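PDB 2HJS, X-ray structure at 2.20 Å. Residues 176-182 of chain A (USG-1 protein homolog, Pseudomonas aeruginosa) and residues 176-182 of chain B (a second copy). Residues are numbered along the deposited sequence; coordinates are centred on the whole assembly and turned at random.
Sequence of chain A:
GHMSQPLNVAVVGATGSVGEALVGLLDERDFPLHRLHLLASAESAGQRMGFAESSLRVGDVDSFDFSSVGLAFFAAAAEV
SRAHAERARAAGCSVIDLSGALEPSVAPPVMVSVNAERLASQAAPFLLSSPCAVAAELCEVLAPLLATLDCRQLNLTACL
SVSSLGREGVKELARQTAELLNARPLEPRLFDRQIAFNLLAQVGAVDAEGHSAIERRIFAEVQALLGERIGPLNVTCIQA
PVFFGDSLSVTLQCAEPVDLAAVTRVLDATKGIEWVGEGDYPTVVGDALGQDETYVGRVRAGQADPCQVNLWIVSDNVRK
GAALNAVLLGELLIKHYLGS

Chain A, residues 176-182: QTAELLN
Chain B 176-182: QTAELLN

The contact is a small, predominantly apolar crossing of two symmetry-equivalent helix ends, built from one threonine, one alanine and one leucine of each chain around an exact two-fold axis. Residues 176-181 of each copy form the last turns of a helix that begins earlier in the chain, with phi between -50° and -68° and psi between -35° and -48°; N182(A), at -104/33, is the first residue to leave helical geometry. The backbone is held by i to i-4 hydrogen bonds, from L180(A) N to Q176(A) O (3.2 Å), L181(A) N to T177(A) O (3.0 Å) and N182(A) N to A178(A) O (3.1 Å), and likewise in chain B.

The helix axes approach to 11.0 Å, and their N-to-C directions differ by 116° (signed crossing angle -116°). T177(A) faces T177(B), CA to CA 8.5 Å, whereas A178(A) pairs with L181(B), and L181(A) with A178(B), at 7.2 Å between CA atoms. T177(A) and L181(A), one helical turn apart, both direct CA-to-CB toward the partner; A178(A) points sideways.

T177(A) adopts chi1 -58° (m), which places its methyl in the contact: T177(A) CG2 lies 3.6 Å from T177(B) CG2, while OG1 is hydrogen-bonded elsewhere in the structure. L181(A), with chi1 -80° (m) and chi2 -175° (t), extends CD1 across the interface. T177(A) CG2 and L181(B) CD1 are 3.6 Å apart, as are L181(A) CD1 and T177(B) CG2, and L181(A) CD1 meets L181(B) CD1 at 3.8 Å. These four carbons therefore form a compact cluster about the axis. The same leucine methyl reaches the alanine's own backbone nitrogen, with A178(A) N 4.0 Å and A178(A) CB 4.4 Å from L181(B) CD1.

No hydrogen bond links the stretches, which together bury 195 Å². Q176(A), E179(A) and L180(A), all with chi1 m and chi2 t, lie out of reach.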

# COMPACT_ATOMS: atom_id res chain seq x y z
N GLN A 176 2.96 18.61 9.54
CA GLN A 176 4.17 17.79 9.64
C GLN A 176 5.01 17.89 8.38
O GLN A 176 6.23 18.00 8.46
CB GLN A 176 3.81 16.32 9.88
CG GLN A 176 3.37 15.97 11.29
CD GLN A 176 3.54 14.49 11.59
OE1 GLN A 176 4.24 13.77 10.87
NE2 GLN A 176 2.90 14.02 12.66
N THR A 177 4.36 17.87 7.21
CA THR A 177 5.08 17.90 5.94
C THR A 177 5.84 19.22 5.82
O THR A 177 7.01 19.22 5.44
CB THR A 177 4.16 17.67 4.71
OG1 THR A 177 3.48 16.41 4.83
CG2 THR A 177 4.97 17.62 3.43
N ALA A 178 5.18 20.31 6.21
CA ALA A 178 5.77 21.65 6.14
C ALA A 178 6.96 21.80 7.10
O ALA A 178 8.01 22.30 6.70
CB ALA A 178 4.72 22.70 6.43
N GLU A 179 6.78 21.38 8.35
CA GLU A 179 7.85 21.40 9.34
C GLU A 179 9.12 20.74 8.79
O GLU A 179 10.20 21.30 8.90
CB GLU A 179 7.41 20.71 10.63
CG GLU A 179 6.56 21.58 11.55
CD GLU A 179 5.67 20.78 12.52
OE1 GLU A 179 5.74 19.52 12.53
OE2 GLU A 179 4.90 21.43 13.28
N LEU A 180 8.97 19.57 8.18
CA LEU A 180 10.12 18.84 7.64
C LEU A 180 10.76 19.55 6.44
O LEU A 180 11.99 19.61 6.34
CB LEU A 180 9.73 17.42 7.24
CG LEU A 180 9.38 16.45 8.35
CD1 LEU A 180 8.80 15.21 7.73
CD2 LEU A 180 10.60 16.11 9.22
N LEU A 181 9.93 20.09 5.56
CA LEU A 181 10.42 20.71 4.33
C LEU A 181 11.22 21.99 4.56
O LEU A 181 12.19 22.24 3.84
CB LEU A 181 9.30 20.91 3.30
CG LEU A 181 8.93 19.65 2.49
CD1 LEU A 181 7.90 19.98 1.43
CD2 LEU A 181 10.14 18.95 1.86
N ASN A 182 10.85 22.79 5.55
CA ASN A 182 11.70 23.92 5.91
C ASN A 182 12.52 23.71 7.20
O ASN A 182 12.81 24.65 7.94
CB ASN A 182 10.94 25.26 5.86
CG ASN A 182 9.62 25.23 6.58
OD1 ASN A 182 8.56 25.28 5.95
ND2 ASN A 182 9.67 25.15 7.90
N GLN B 176 8.12 18.54 -6.06
CA GLN B 176 6.66 18.53 -6.24
C GLN B 176 5.95 18.86 -4.93
O GLN B 176 4.99 19.62 -4.94
CB GLN B 176 6.18 17.17 -6.74
CG GLN B 176 6.43 16.89 -8.21
CD GLN B 176 5.50 15.81 -8.75
OE1 GLN B 176 4.48 15.48 -8.13
NE2 GLN B 176 5.83 15.27 -9.92
N THR B 177 6.42 18.28 -3.82
CA THR B 177 5.77 18.49 -2.53
C THR B 177 5.84 19.96 -2.15
O THR B 177 4.84 20.54 -1.71
CB THR B 177 6.36 17.58 -1.40
OG1 THR B 177 6.25 16.20 -1.78
CG2 THR B 177 5.58 17.77 -0.11
N ALA B 178 7.01 20.57 -2.37
CA ALA B 178 7.24 21.98 -2.05
C ALA B 178 6.38 22.91 -2.91
O ALA B 178 5.74 23.83 -2.37
CB ALA B 178 8.71 22.32 -2.21
N GLU B 179 6.36 22.68 -4.22
CA GLU B 179 5.53 23.45 -5.14
C GLU B 179 4.08 23.50 -4.64
O GLU B 179 3.48 24.57 -4.60
CB GLU B 179 5.59 22.87 -6.55
CG GLU B 179 6.82 23.28 -7.35
CD GLU B 179 7.18 22.30 -8.48
OE1 GLU B 179 6.44 21.30 -8.70
OE2 GLU B 179 8.21 22.55 -9.16
N LEU B 180 3.53 22.36 -4.25
CA LEU B 180 2.15 22.29 -3.78
C LEU B 180 1.93 23.02 -2.45
O LEU B 180 0.93 23.72 -2.28
CB LEU B 180 1.68 20.84 -3.65
CG LEU B 180 1.50 20.04 -4.93
CD1 LEU B 180 1.29 18.60 -4.56
CD2 LEU B 180 0.34 20.57 -5.78
N LEU B 181 2.88 22.85 -1.53
CA LEU B 181 2.74 23.42 -0.19
C LEU B 181 2.78 24.95 -0.16
O LEU B 181 2.07 25.56 0.64
CB LEU B 181 3.73 22.80 0.80
CG LEU B 181 3.32 21.43 1.36
CD1 LEU B 181 4.31 20.96 2.41
CD2 LEU B 181 1.90 21.40 1.92
N ASN B 182 3.58 25.57 -1.02
CA ASN B 182 3.50 27.02 -1.13
C ASN B 182 2.76 27.52 -2.39
O ASN B 182 3.07 28.58 -2.95
CB ASN B 182 4.85 27.71 -0.89
CG ASN B 182 5.98 27.08 -1.67
OD1 ASN B 182 6.87 26.44 -1.10
ND2 ASN B 182 5.97 27.28 -2.99